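Local coordinates for protein putative sugar kinase PH1459 (Pyrococcus horikoshii, PDB 3EWM) that probably phosphorylates a sugar such as fructose at the expense of ATP, as a member of the PfkB family of carbohydrate kinases, at residues F110-N115 against E142-V147; A251-G256 against L266-F271; N273-L278 against D292-Y297. All blocks are in the same frame, centred on the assembly; numbering follows the deposited sequence.

Contact 1. Residues F110-N115 against E142-V147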
ATOM      1  N   PHE A 110     -12.519   2.195   2.472  1.00  8.16           N
ATOM      2  CA  PHE A 110     -12.848   3.222   3.465  1.00  8.77           C
ATOM      3  C   PHE A 110     -13.620   4.393   2.852  1.00  9.29           C
ATOM      4  O   PHE A 110     -14.066   5.287   3.572  1.00  9.11           O
ATOM      5  CB  PHE A 110     -11.584   3.748   4.147  1.00  8.62           C
ATOM      6  CG  PHE A 110     -11.088   2.907   5.293  1.00  9.76           C
ATOM      7  CD1 PHE A 110     -11.960   2.449   6.276  1.00 10.41           C
ATOM      8  CD2 PHE A 110      -9.725   2.617   5.417  1.00 10.02           C
ATOM      9  CE1 PHE A 110     -11.502   1.709   7.351  1.00 10.42           C
ATOM     10  CE2 PHE A 110      -9.250   1.882   6.517  1.00 10.65           C
ATOM     11  CZ  PHE A 110     -10.138   1.428   7.477  1.00  9.98           C
ATOM     12  N   ASN A 111     -13.834   4.339   1.539  1.00  9.76           N
ATOM     13  CA  ASN A 111     -14.504   5.399   0.787  1.00 10.73           C
ATOM     14  C   ASN A 111     -15.923   5.038   0.289  1.00 11.76           C
ATOM     15  O   ASN A 111     -16.369   5.535  -0.747  1.00 11.17           O
ATOM     16  CB  ASN A 111     -13.623   5.778  -0.412  1.00 10.43           C
ATOM     17  CG  ASN A 111     -13.883   7.181  -0.919  1.00 11.50           C
ATOM     18  OD1 ASN A 111     -14.227   8.086  -0.148  1.00 10.47           O
ATOM     19  ND2 ASN A 111     -13.677   7.382  -2.217  1.00 10.54           N
HETATM   20  N   MSE A 112     -16.638   4.175   1.018  1.00 12.26           N
HETATM   21  CA  MSE A 112     -17.985   3.785   0.610  1.00 15.06           C
HETATM   22  C   MSE A 112     -19.001   4.841   0.979  1.00 12.97           C
HETATM   23  O   MSE A 112     -19.003   5.354   2.087  1.00 10.96           O
HETATM   24  CB  MSE A 112     -18.382   2.446   1.232  1.00 13.92           C
HETATM   25  CG  MSE A 112     -17.736   1.278   0.529  1.00 16.78           C
HETATM   26 SE   MSE A 112     -18.451  -0.412   1.162  1.00 27.19          SE
HETATM   27  CE  MSE A 112     -17.224  -0.556   2.588  1.00 14.36           C
ATOM     28  N   THR A 113     -19.860   5.176   0.031  1.00 13.29           N
ATOM     29  CA  THR A 113     -20.970   6.066   0.317  1.00 13.02           C
ATOM     30  C   THR A 113     -22.238   5.264   0.101  1.00 12.78           C
ATOM     31  O   THR A 113     -22.202   4.134  -0.410  1.00 12.58           O
ATOM     32  CB  THR A 113     -20.952   7.319  -0.599  1.00 13.82           C
ATOM     33  OG1 THR A 113     -20.979   6.893  -1.959  1.00 14.30           O
ATOM     34  CG2 THR A 113     -19.684   8.154  -0.369  1.00 14.91           C
ATOM     35  N   LEU A 114     -23.370   5.838   0.473  1.00 12.47           N
ATOM     36  CA  LEU A 114     -24.642   5.146   0.321  1.00 12.54           C
ATOM     37  C   LEU A 114     -24.941   4.714  -1.112  1.00 12.84           C
ATOM     38  O   LEU A 114     -25.548   3.678  -1.318  1.00 10.89           O
ATOM     39  CB  LEU A 114     -25.772   5.994   0.865  1.00 12.48           C
ATOM     40  CG  LEU A 114     -25.729   6.087   2.383  1.00 13.14           C
ATOM     41  CD1 LEU A 114     -26.630   7.218   2.857  1.00 11.90           C
ATOM     42  CD2 LEU A 114     -26.125   4.749   3.020  1.00 13.80           C
ATOM     43  N   ASN A 115     -24.490   5.507  -2.080  1.00 13.55           N
ATOM     44  CA  ASN A 115     -24.626   5.165  -3.496  1.00 15.57           C
ATOM     45  C   ASN A 115     -23.911   3.877  -3.874  1.00 15.23           C
ATOM     46  O   ASN A 115     -24.298   3.243  -4.842  1.00 16.29           O
ATOM     47  CB  ASN A 115     -24.067   6.284  -4.364  1.00 17.12           C
ATOM     48  CG  ASN A 115     -24.491   7.625  -3.897  1.00 21.32           C
ATOM     49  OD1 ASN A 115     -23.726   8.327  -3.221  1.00 29.07           O
ATOM     50  ND2 ASN A 115     -25.725   7.990  -4.202  1.00 23.32           N
ATOM     51  N   GLU A 142     -19.764   5.762   8.455  1.00 11.36           N
ATOM     52  CA  GLU A 142     -21.134   6.244   8.477  1.00 11.78           C
ATOM     53  C   GLU A 142     -22.033   5.450   7.539  1.00 11.38           C
ATOM     54  O   GLU A 142     -23.159   5.134   7.892  1.00 10.87           O
ATOM     55  CB  GLU A 142     -21.192   7.762   8.235  1.00 12.95           C
ATOM     56  CG  GLU A 142     -20.830   8.485   9.509  1.00 15.11           C
ATOM     57  CD  GLU A 142     -20.619   9.970   9.358  1.00 19.70           C
ATOM     58  OE1 GLU A 142     -20.216  10.559  10.387  1.00 22.67           O
ATOM     59  OE2 GLU A 142     -20.835  10.532   8.252  1.00 18.34           O
ATOM     60  N   THR A 143     -21.501   5.108   6.367  1.00 10.46           N
ATOM     61  CA  THR A 143     -22.219   4.378   5.357  1.00 10.13           C
ATOM     62  C   THR A 143     -22.610   3.001   5.891  1.00 10.12           C
ATOM     63  O   THR A 143     -23.779   2.622   5.822  1.00  8.90           O
ATOM     64  CB  THR A 143     -21.393   4.250   4.063  1.00 10.23           C
ATOM     65  OG1 THR A 143     -21.208   5.558   3.489  1.00  9.76           O
ATOM     66  CG2 THR A 143     -22.099   3.336   3.058  1.00 11.22           C
ATOM     67  N   VAL A 144     -21.634   2.279   6.443  1.00  9.23           N
ATOM     68  CA  VAL A 144     -21.888   0.944   6.964  1.00  9.03           C
ATOM     69  C   VAL A 144     -22.881   1.033   8.116  1.00  8.79           C
ATOM     70  O   VAL A 144     -23.783   0.215   8.188  1.00  8.55           O
ATOM     71  CB  VAL A 144     -20.584   0.204   7.356  1.00  8.31           C
ATOM     72  CG1 VAL A 144     -20.856  -1.127   8.069  1.00  9.54           C
ATOM     73  CG2 VAL A 144     -19.757  -0.058   6.104  1.00  8.56           C
HETATM   74  N   MSE A 145     -22.747   2.042   8.975  1.00  9.26           N
HETATM   75  CA  MSE A 145     -23.654   2.145  10.125  1.00 11.07           C
HETATM   76  C   MSE A 145     -25.084   2.332   9.632  1.00 10.40           C
HETATM   77  O   MSE A 145     -26.013   1.743  10.168  1.00 10.05           O
HETATM   78  CB  MSE A 145     -23.243   3.264  11.085  1.00 11.44           C
HETATM   79  CG  MSE A 145     -21.953   2.976  11.871  1.00 16.62           C
HETATM   80 SE   MSE A 145     -22.021   1.226  12.768  1.00 30.91          SE
HETATM   81  CE  MSE A 145     -23.422   1.622  14.029  1.00 21.83           C
ATOM     82  N   LYS A 146     -25.242   3.137   8.587  1.00 10.75           N
ATOM     83  CA  LYS A 146     -26.544   3.299   7.942  1.00 10.24           C
ATOM     84  C   LYS A 146     -27.087   2.010   7.339  1.00  9.77           C
ATOM     85  O   LYS A 146     -28.250   1.705   7.508  1.00  9.72           O
ATOM     86  CB  LYS A 146     -26.494   4.431   6.919  1.00 11.24           C
ATOM     87  CG  LYS A 146     -26.410   5.773   7.626  1.00 13.47           C
ATOM     88  CD  LYS A 146     -26.501   6.947   6.681  1.00 18.71           C
ATOM     89  CE  LYS A 146     -26.631   8.219   7.507  1.00 19.55           C
ATOM     90  NZ  LYS A 146     -25.381   8.500   8.271  1.00 22.37           N
ATOM     91  N   VAL A 147     -26.244   1.242   6.666  1.00  9.23           N
ATOM     92  CA  VAL A 147     -26.690  -0.034   6.098  1.00  9.43           C
ATOM     93  C   VAL A 147     -27.259  -0.946   7.189  1.00  9.37           C
ATOM     94  O   VAL A 147     -28.381  -1.467   7.081  1.00  9.26           O
ATOM     95  CB  VAL A 147     -25.554  -0.727   5.310  1.00  9.07           C
ATOM     96  CG1 VAL A 147     -25.973  -2.113   4.854  1.00  9.50           C
ATOM     97  CG2 VAL A 147     -25.136   0.121   4.107  1.00 10.92           C
TER
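Thr143, near the start of helix 140-151, meets the loop 110-115 with both branches of its side chain. Its OG1 donates a hydrogen bond of 2.6 Å to Met112 O. The donor stands 40° out of the carbonyl plane. The same hydroxyl is also hydrogen-bonded to Pro139 O, one turn back and just before the helix, so two carbonyls compete for its one proton. With OG1 beside the backbone N (chi1 -66°), CG2 stands anti to N and rests 3.5 Å from Thr113 C. Threonine suits this place because one small residue offers a polar grip on a loop carbonyl and an apolar cushion for the next peptide.

Helix 140-151 connects the neighbouring parallel strands 127-131 and 156-160, a beta-alpha-beta crossover of the ribokinase-like fold, and the loop 110-115 leads into helix 119-124. Leu114 continues the contact on the exposed flank. Its CD1 lies 3.8 Å from Lys146 CD and its CD2 3.9 Å from Lys146 CB, the two side chains crossing at about a right angle; lysine can give its aliphatic stem to the leucine while the ammonium group is carried past it. Leu114 also touches Trp119. Deeper in, Met112, built as selenomethionine, brings its terminal CE to 4.4 Å from Val144 CG2, and Val144 in turn leans on Ile7 of strand 3-7.

Contact 2. Residues A251-G256 against L266-F271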
ATOM      1  N   ALA A 251     -17.607 -17.744   9.797  1.00  9.63           N
ATOM      2  CA  ALA A 251     -18.374 -18.320   8.697  1.00  9.55           C
ATOM      3  C   ALA A 251     -19.239 -19.492   9.176  1.00  9.89           C
ATOM      4  O   ALA A 251     -20.436 -19.526   8.920  1.00  8.51           O
ATOM      5  CB  ALA A 251     -17.450 -18.755   7.572  1.00  9.63           C
ATOM      6  N   ALA A 252     -18.619 -20.410   9.918  1.00  9.91           N
ATOM      7  CA  ALA A 252     -19.331 -21.554  10.491  1.00 10.89           C
ATOM      8  C   ALA A 252     -20.478 -21.132  11.391  1.00 10.99           C
ATOM      9  O   ALA A 252     -21.532 -21.759  11.394  1.00 11.74           O
ATOM     10  CB  ALA A 252     -18.373 -22.429  11.276  1.00 10.14           C
ATOM     11  N   LEU A 253     -20.259 -20.093  12.193  1.00 11.88           N
ATOM     12  CA  LEU A 253     -21.274 -19.667  13.133  1.00 12.21           C
ATOM     13  C   LEU A 253     -22.496 -19.159  12.385  1.00 11.74           C
ATOM     14  O   LEU A 253     -23.635 -19.499  12.720  1.00 11.29           O
ATOM     15  CB  LEU A 253     -20.737 -18.580  14.058  1.00 12.65           C
ATOM     16  CG  LEU A 253     -21.602 -18.368  15.295  1.00 17.29           C
ATOM     17  CD1 LEU A 253     -21.409 -19.541  16.260  1.00 18.61           C
ATOM     18  CD2 LEU A 253     -21.240 -17.056  15.972  1.00 19.27           C
ATOM     19  N   LEU A 254     -22.227 -18.338  11.377  1.00 10.64           N
ATOM     20  CA  LEU A 254     -23.257 -17.718  10.567  1.00 10.12           C
ATOM     21  C   LEU A 254     -24.002 -18.743   9.734  1.00 10.06           C
ATOM     22  O   LEU A 254     -25.226 -18.735   9.697  1.00  9.62           O
ATOM     23  CB  LEU A 254     -22.643 -16.635   9.683  1.00  9.90           C
ATOM     24  CG  LEU A 254     -22.003 -15.482  10.478  1.00  9.98           C
ATOM     25  CD1 LEU A 254     -21.718 -14.305   9.568  1.00 11.42           C
ATOM     26  CD2 LEU A 254     -22.919 -15.054  11.648  1.00  9.60           C
ATOM     27  N   VAL A 255     -23.263 -19.627   9.078  1.00  9.88           N
ATOM     28  CA  VAL A 255     -23.896 -20.727   8.338  1.00 10.47           C
ATOM     29  C   VAL A 255     -24.718 -21.626   9.279  1.00 10.47           C
ATOM     30  O   VAL A 255     -25.852 -21.963   8.956  1.00 11.34           O
ATOM     31  CB  VAL A 255     -22.875 -21.516   7.491  1.00 10.20           C
ATOM     32  CG1 VAL A 255     -23.497 -22.774   6.937  1.00 11.51           C
ATOM     33  CG2 VAL A 255     -22.370 -20.634   6.323  1.00  8.97           C
ATOM     34  N   GLY A 256     -24.159 -21.972  10.441  1.00 11.26           N
ATOM     35  CA  GLY A 256     -24.878 -22.725  11.478  1.00 11.56           C
ATOM     36  C   GLY A 256     -26.192 -22.095  11.897  1.00 12.24           C
ATOM     37  O   GLY A 256     -27.249 -22.748  11.905  1.00 12.59           O
ATOM     38  N   LEU A 266     -25.193 -26.162  21.356  1.00 16.22           N
ATOM     39  CA  LEU A 266     -24.387 -27.376  21.218  1.00 16.17           C
ATOM     40  C   LEU A 266     -24.105 -27.768  19.766  1.00 15.73           C
ATOM     41  O   LEU A 266     -22.962 -28.021  19.410  1.00 15.46           O
ATOM     42  CB  LEU A 266     -25.035 -28.537  21.986  1.00 16.50           C
ATOM     43  CG  LEU A 266     -24.947 -28.402  23.510  1.00 17.81           C
ATOM     44  CD1 LEU A 266     -25.602 -29.602  24.158  1.00 18.80           C
ATOM     45  CD2 LEU A 266     -23.472 -28.286  23.961  1.00 19.85           C
ATOM     46  N   LYS A 267     -25.141 -27.785  18.930  1.00 15.13           N
ATOM     47  CA  LYS A 267     -24.980 -28.160  17.522  1.00 15.32           C
ATOM     48  C   LYS A 267     -24.113 -27.117  16.824  1.00 15.16           C
ATOM     49  O   LYS A 267     -23.228 -27.449  16.032  1.00 15.05           O
ATOM     50  CB  LYS A 267     -26.341 -28.260  16.825  1.00 15.54           C
ATOM     51  CG  LYS A 267     -27.157 -29.483  17.229  1.00 16.34           C
ATOM     52  CD  LYS A 267     -28.545 -29.418  16.599  1.00 17.94           C
ATOM     53  CE  LYS A 267     -29.481 -30.455  17.214  1.00 21.23           C
ATOM     54  NZ  LYS A 267     -29.083 -31.831  16.837  1.00 24.41           N
ATOM     55  N   LEU A 268     -24.384 -25.861  17.143  1.00 14.58           N
ATOM     56  CA  LEU A 268     -23.661 -24.745  16.580  1.00 15.18           C
ATOM     57  C   LEU A 268     -22.199 -24.777  17.045  1.00 14.71           C
ATOM     58  O   LEU A 268     -21.290 -24.683  16.233  1.00 14.50           O
ATOM     59  CB  LEU A 268     -24.356 -23.466  17.004  1.00 15.55           C
ATOM     60  CG  LEU A 268     -23.829 -22.137  16.504  1.00 17.26           C
ATOM     61  CD1 LEU A 268     -23.800 -22.110  14.986  1.00 19.53           C
ATOM     62  CD2 LEU A 268     -24.782 -21.069  17.079  1.00 20.16           C
ATOM     63  N   GLY A 269     -21.990 -24.952  18.349  1.00 14.59           N
ATOM     64  CA  GLY A 269     -20.642 -25.069  18.918  1.00 14.90           C
ATOM     65  C   GLY A 269     -19.796 -26.184  18.320  1.00 14.95           C
ATOM     66  O   GLY A 269     -18.640 -25.959  17.933  1.00 14.75           O
ATOM     67  N   LYS A 270     -20.366 -27.381  18.239  1.00 14.96           N
ATOM     68  CA  LYS A 270     -19.671 -28.525  17.639  1.00 14.88           C
ATOM     69  C   LYS A 270     -19.352 -28.292  16.154  1.00 13.91           C
ATOM     70  O   LYS A 270     -18.285 -28.665  15.686  1.00 13.47           O
ATOM     71  CB  LYS A 270     -20.452 -29.830  17.841  1.00 15.98           C
ATOM     72  CG  LYS A 270     -20.740 -30.204  19.316  1.00 18.63           C
ATOM     73  CD  LYS A 270     -19.471 -30.363  20.159  1.00 25.17           C
ATOM     74  CE  LYS A 270     -19.217 -29.177  21.098  1.00 27.86           C
ATOM     75  NZ  LYS A 270     -18.123 -29.499  22.073  1.00 30.97           N
ATOM     76  N   PHE A 271     -20.263 -27.643  15.433  1.00 13.45           N
ATOM     77  CA  PHE A 271     -20.029 -27.340  14.014  1.00 12.59           C
ATOM     78  C   PHE A 271     -18.927 -26.298  13.855  1.00 12.04           C
ATOM     79  O   PHE A 271     -17.964 -26.512  13.117  1.00 10.78           O
ATOM     80  CB  PHE A 271     -21.307 -26.899  13.292  1.00 12.40           C
ATOM     81  CG  PHE A 271     -21.088 -26.519  11.840  1.00 13.23           C
ATOM     82  CD1 PHE A 271     -20.665 -27.473  10.911  1.00 12.83           C
ATOM     83  CD2 PHE A 271     -21.303 -25.212  11.411  1.00 11.16           C
ATOM     84  CE1 PHE A 271     -20.448 -27.140   9.583  1.00 12.54           C
ATOM     85  CE2 PHE A 271     -21.099 -24.854  10.080  1.00 12.98           C
ATOM     86  CZ  PHE A 271     -20.675 -25.818   9.156  1.00 13.20           C
TER
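Ala252 faces Phe271 of the neighbouring helix, and its small methyl lets the ring settle close: CB lies 3.8 Å from Phe271 CE2. The carbonyl of Ala252 meets the same ring at its edge, in the ring plane, with O 3.4 Å from CE2. That oxygen already accepts the helical bond from Gly256 N, so the ring's edge hydrogens add only a weak electrostatic complement. Phe271 reaches across because its CG is anti to the backbone N (chi1 177°).

Leu253 starts away from the partner helix but bends back, and its CD1 packs 3.6 Å from Leu268 CG, the side chains crossing at about a right angle. It also rests on Leu211 and Ala213 of strand 211-215, near the ATP-binding Lys190. Val255 adds a looser touch of CG1 on Phe271, then turns to Leu304 of the last helix.

At Gly256 the backbone itself is the surface: its CA sits 3.7 Å from Leu268 CD1, and a CB here would fall 2.4 Å from that methyl. The axes of the two segments, roughly antiparallel at 147°, thus approach to 9.2 Å. Helices 245-259 and 265-279 are successive, following the last strand of the main sheet in the ribokinase-like fold. With no hydrogen bond or charge pair crossing between the segments, their pairing depends on the shape fit of aliphatic groups and one ring.

Contact 3. Residues N273-L278 against D292-Y297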
ATOM      1  N   ASN A 273     -16.685 -25.426  15.988  1.00 12.60           N
ATOM      2  CA  ASN A 273     -15.431 -25.995  16.473  1.00 13.06           C
ATOM      3  C   ASN A 273     -14.750 -26.833  15.387  1.00 13.09           C
ATOM      4  O   ASN A 273     -13.542 -26.691  15.156  1.00 13.03           O
ATOM      5  CB  ASN A 273     -15.661 -26.838  17.732  1.00 13.82           C
ATOM      6  CG  ASN A 273     -14.374 -27.109  18.504  1.00 15.81           C
ATOM      7  OD1 ASN A 273     -13.417 -26.337  18.439  1.00 20.79           O
ATOM      8  ND2 ASN A 273     -14.365 -28.184  19.262  1.00 20.40           N
ATOM      9  N   LEU A 274     -15.526 -27.691  14.724  1.00 12.51           N
ATOM     10  CA  LEU A 274     -15.000 -28.575  13.679  1.00 13.39           C
ATOM     11  C   LEU A 274     -14.456 -27.786  12.503  1.00 12.65           C
ATOM     12  O   LEU A 274     -13.371 -28.070  12.012  1.00 12.56           O
ATOM     13  CB  LEU A 274     -16.067 -29.573  13.217  1.00 13.26           C
ATOM     14  CG  LEU A 274     -15.723 -30.418  11.985  1.00 14.08           C
ATOM     15  CD1 LEU A 274     -14.599 -31.391  12.287  1.00 15.62           C
ATOM     16  CD2 LEU A 274     -16.943 -31.147  11.457  1.00 14.75           C
ATOM     17  N   VAL A 275     -15.221 -26.796  12.058  1.00 12.99           N
ATOM     18  CA  VAL A 275     -14.783 -25.921  10.968  1.00 12.75           C
ATOM     19  C   VAL A 275     -13.471 -25.215  11.307  1.00 12.84           C
ATOM     20  O   VAL A 275     -12.528 -25.251  10.505  1.00 12.08           O
ATOM     21  CB  VAL A 275     -15.872 -24.927  10.549  1.00 12.65           C
ATOM     22  CG1 VAL A 275     -15.302 -23.870   9.511  1.00 11.73           C
ATOM     23  CG2 VAL A 275     -17.062 -25.689   9.984  1.00 12.69           C
ATOM     24  N   ALA A 276     -13.415 -24.584  12.488  1.00 12.74           N
ATOM     25  CA  ALA A 276     -12.187 -23.944  12.953  1.00 13.10           C
ATOM     26  C   ALA A 276     -11.032 -24.937  13.026  1.00 13.30           C
ATOM     27  O   ALA A 276      -9.941 -24.647  12.532  1.00 12.78           O
ATOM     28  CB  ALA A 276     -12.376 -23.249  14.309  1.00 12.56           C
ATOM     29  N   ALA A 277     -11.280 -26.101  13.627  1.00 13.24           N
ATOM     30  CA  ALA A 277     -10.239 -27.122  13.770  1.00 14.28           C
ATOM     31  C   ALA A 277      -9.690 -27.492  12.397  1.00 14.10           C
ATOM     32  O   ALA A 277      -8.473 -27.467  12.166  1.00 13.86           O
ATOM     33  CB  ALA A 277     -10.801 -28.364  14.472  1.00 13.58           C
ATOM     34  N   LEU A 278     -10.604 -27.807  11.481  1.00 14.35           N
ATOM     35  CA  LEU A 278     -10.223 -28.190  10.121  1.00 14.58           C
ATOM     36  C   LEU A 278      -9.559 -27.041   9.363  1.00 14.06           C
ATOM     37  O   LEU A 278      -8.693 -27.280   8.529  1.00 13.89           O
ATOM     38  CB  LEU A 278     -11.415 -28.739   9.329  1.00 14.66           C
ATOM     39  CG  LEU A 278     -12.051 -30.097   9.675  1.00 16.72           C
ATOM     40  CD1 LEU A 278     -12.995 -30.491   8.553  1.00 19.05           C
ATOM     41  CD2 LEU A 278     -11.033 -31.199   9.933  1.00 20.38           C
ATOM     42  N   ASP A 292     -17.827 -30.290   1.224  1.00 20.04           N
ATOM     43  CA  ASP A 292     -17.591 -31.695   0.861  1.00 21.45           C
ATOM     44  C   ASP A 292     -16.643 -32.395   1.850  1.00 21.11           C
ATOM     45  O   ASP A 292     -16.866 -33.543   2.215  1.00 21.20           O
ATOM     46  CB  ASP A 292     -17.113 -31.831  -0.592  1.00 22.41           C
ATOM     47  CG  ASP A 292     -15.863 -31.012  -0.891  1.00 25.70           C
ATOM     48  OD1 ASP A 292     -14.795 -31.280  -0.291  1.00 30.42           O
ATOM     49  OD2 ASP A 292     -15.934 -30.103  -1.747  1.00 31.33           O
ATOM     50  N   GLU A 293     -15.610 -31.690   2.301  1.00 20.54           N
ATOM     51  CA  GLU A 293     -14.726 -32.220   3.337  1.00 21.10           C
ATOM     52  C   GLU A 293     -15.436 -32.372   4.669  1.00 20.41           C
ATOM     53  O   GLU A 293     -15.201 -33.341   5.387  1.00 20.16           O
ATOM     54  CB  GLU A 293     -13.552 -31.294   3.589  1.00 21.41           C
ATOM     55  CG  GLU A 293     -12.773 -30.829   2.405  1.00 24.52           C
ATOM     56  CD  GLU A 293     -11.832 -29.725   2.823  1.00 26.32           C
ATOM     57  OE1 GLU A 293     -11.874 -28.636   2.215  1.00 26.15           O
ATOM     58  OE2 GLU A 293     -11.094 -29.947   3.810  1.00 29.49           O
ATOM     59  N   LEU A 294     -16.273 -31.389   5.011  1.00 19.82           N
ATOM     60  CA  LEU A 294     -16.966 -31.365   6.293  1.00 19.90           C
ATOM     61  C   LEU A 294     -18.017 -32.452   6.402  1.00 20.46           C
ATOM     62  O   LEU A 294     -18.266 -32.978   7.489  1.00 20.87           O
ATOM     63  CB  LEU A 294     -17.607 -30.001   6.536  1.00 18.63           C
ATOM     64  CG  LEU A 294     -16.633 -28.885   6.917  1.00 17.99           C
ATOM     65  CD1 LEU A 294     -17.272 -27.536   6.615  1.00 14.72           C
ATOM     66  CD2 LEU A 294     -16.174 -28.939   8.376  1.00 18.04           C
ATOM     67  N   LEU A 295     -18.620 -32.797   5.270  1.00 21.16           N
ATOM     68  CA  LEU A 295     -19.666 -33.815   5.238  1.00 21.98           C
ATOM     69  C   LEU A 295     -19.187 -35.197   5.713  1.00 22.13           C
ATOM     70  O   LEU A 295     -19.999 -36.031   6.093  1.00 22.04           O
ATOM     71  CB  LEU A 295     -20.290 -33.888   3.847  1.00 22.04           C
ATOM     72  CG  LEU A 295     -21.630 -33.207   3.521  1.00 23.26           C
ATOM     73  CD1 LEU A 295     -22.052 -32.119   4.476  1.00 23.39           C
ATOM     74  CD2 LEU A 295     -21.567 -32.678   2.118  1.00 23.17           C
ATOM     75  N   LYS A 296     -17.872 -35.404   5.734  1.00 23.09           N
ATOM     76  CA  LYS A 296     -17.265 -36.647   6.241  1.00 23.87           C
ATOM     77  C   LYS A 296     -17.366 -36.782   7.764  1.00 23.88           C
ATOM     78  O   LYS A 296     -17.064 -37.846   8.317  1.00 24.08           O
ATOM     79  CB  LYS A 296     -15.792 -36.749   5.815  1.00 24.11           C
ATOM     80  CG  LYS A 296     -15.519 -36.383   4.349  1.00 26.73           C
ATOM     81  CD  LYS A 296     -15.758 -37.525   3.392  1.00 31.75           C
ATOM     82  CE  LYS A 296     -14.528 -38.421   3.261  1.00 33.57           C
ATOM     83  NZ  LYS A 296     -14.751 -39.486   2.228  1.00 37.37           N
ATOM     84  N   TYR A 297     -17.791 -35.706   8.425  1.00 23.41           N
ATOM     85  CA  TYR A 297     -17.907 -35.643   9.885  1.00 22.98           C
ATOM     86  C   TYR A 297     -19.348 -35.436  10.295  1.00 23.24           C
ATOM     87  O   TYR A 297     -20.080 -34.678   9.649  1.00 22.72           O
ATOM     88  CB  TYR A 297     -17.066 -34.490  10.449  1.00 22.81           C
ATOM     89  CG  TYR A 297     -15.599 -34.602  10.137  1.00 22.23           C
ATOM     90  CD1 TYR A 297     -14.727 -35.226  11.024  1.00 21.92           C
ATOM     91  CD2 TYR A 297     -15.082 -34.097   8.937  1.00 22.30           C
ATOM     92  CE1 TYR A 297     -13.363 -35.332  10.729  1.00 24.61           C
ATOM     93  CE2 TYR A 297     -13.723 -34.203   8.634  1.00 23.52           C
ATOM     94  CZ  TYR A 297     -12.874 -34.819   9.529  1.00 23.36           C
ATOM     95  OH  TYR A 297     -11.532 -34.925   9.229  1.00 24.38           O
TER
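Leu274 and Leu278, one turn apart on helix 265-279, pack with Leu294 and Tyr297 in a purely apolar contact between that helix and the turn joining the two short helices that end the chain. Leu294 supplies the hub: its CD2 lies 3.5 Å from Leu278 CD1 and 3.7 Å from Val275 CG2, a methyl met by methyls of Leu274, Val275 and Leu278.

Tyr297 is held over the same helix by a type I turn from Leu294, closed by the bond from its N to Leu294 O. Leu274 CD1 makes a CH-pi contact with its ring, 4.2 Å from the centroid and 18° off the normal, while the second methyl, CD2, sits 3.5 Å from Tyr297 CB. Turned anti to the backbone N (chi1 171°), Leu274 CG carries the fork outward to both. An alanine at Leu274 removes both methyls and would probably open a gap between Leu294 CD2 and the tyrosine ring, leaving the ring freer to shift. Leu278 serves the far part of the ring, with CD2 3.8 Å from Tyr297 OH. Tyrosine suits this exposed place, its ring packing on leucines and its hydroxyl being polar.

Tyr297 also occupies the N-cap position of helix 298-304, whose Ala300 touches Leu274 and Leu294. The arrangement belongs to the all-helical C-terminal part of the ribokinase-like fold, which follows the last strand of the main sheet.

Contacts 2 and 3 form one continuous hydrophobic cluster: their centres are about 11 Å apart, both use helix 265-279, and they meet where Ala252 CB lies 3.6 Å from Val275 CB. Helix 298-304 reaches both, touching Phe271 in one and Leu294 in the other. Contact 1 stands on the opposite side of the chain's centre, about 29 Å from contact 2 and 35 Å from contact 3, centre to centre. The ATP-binding residues lie near contact 2: the side chain of Leu253 is about 6 Å from that of Lys190 and about 8 Å from that of Thr215. Contact 3 lies farther off, its Val275 side chain about 11 Å from that of Lys190; contact 1 is remote.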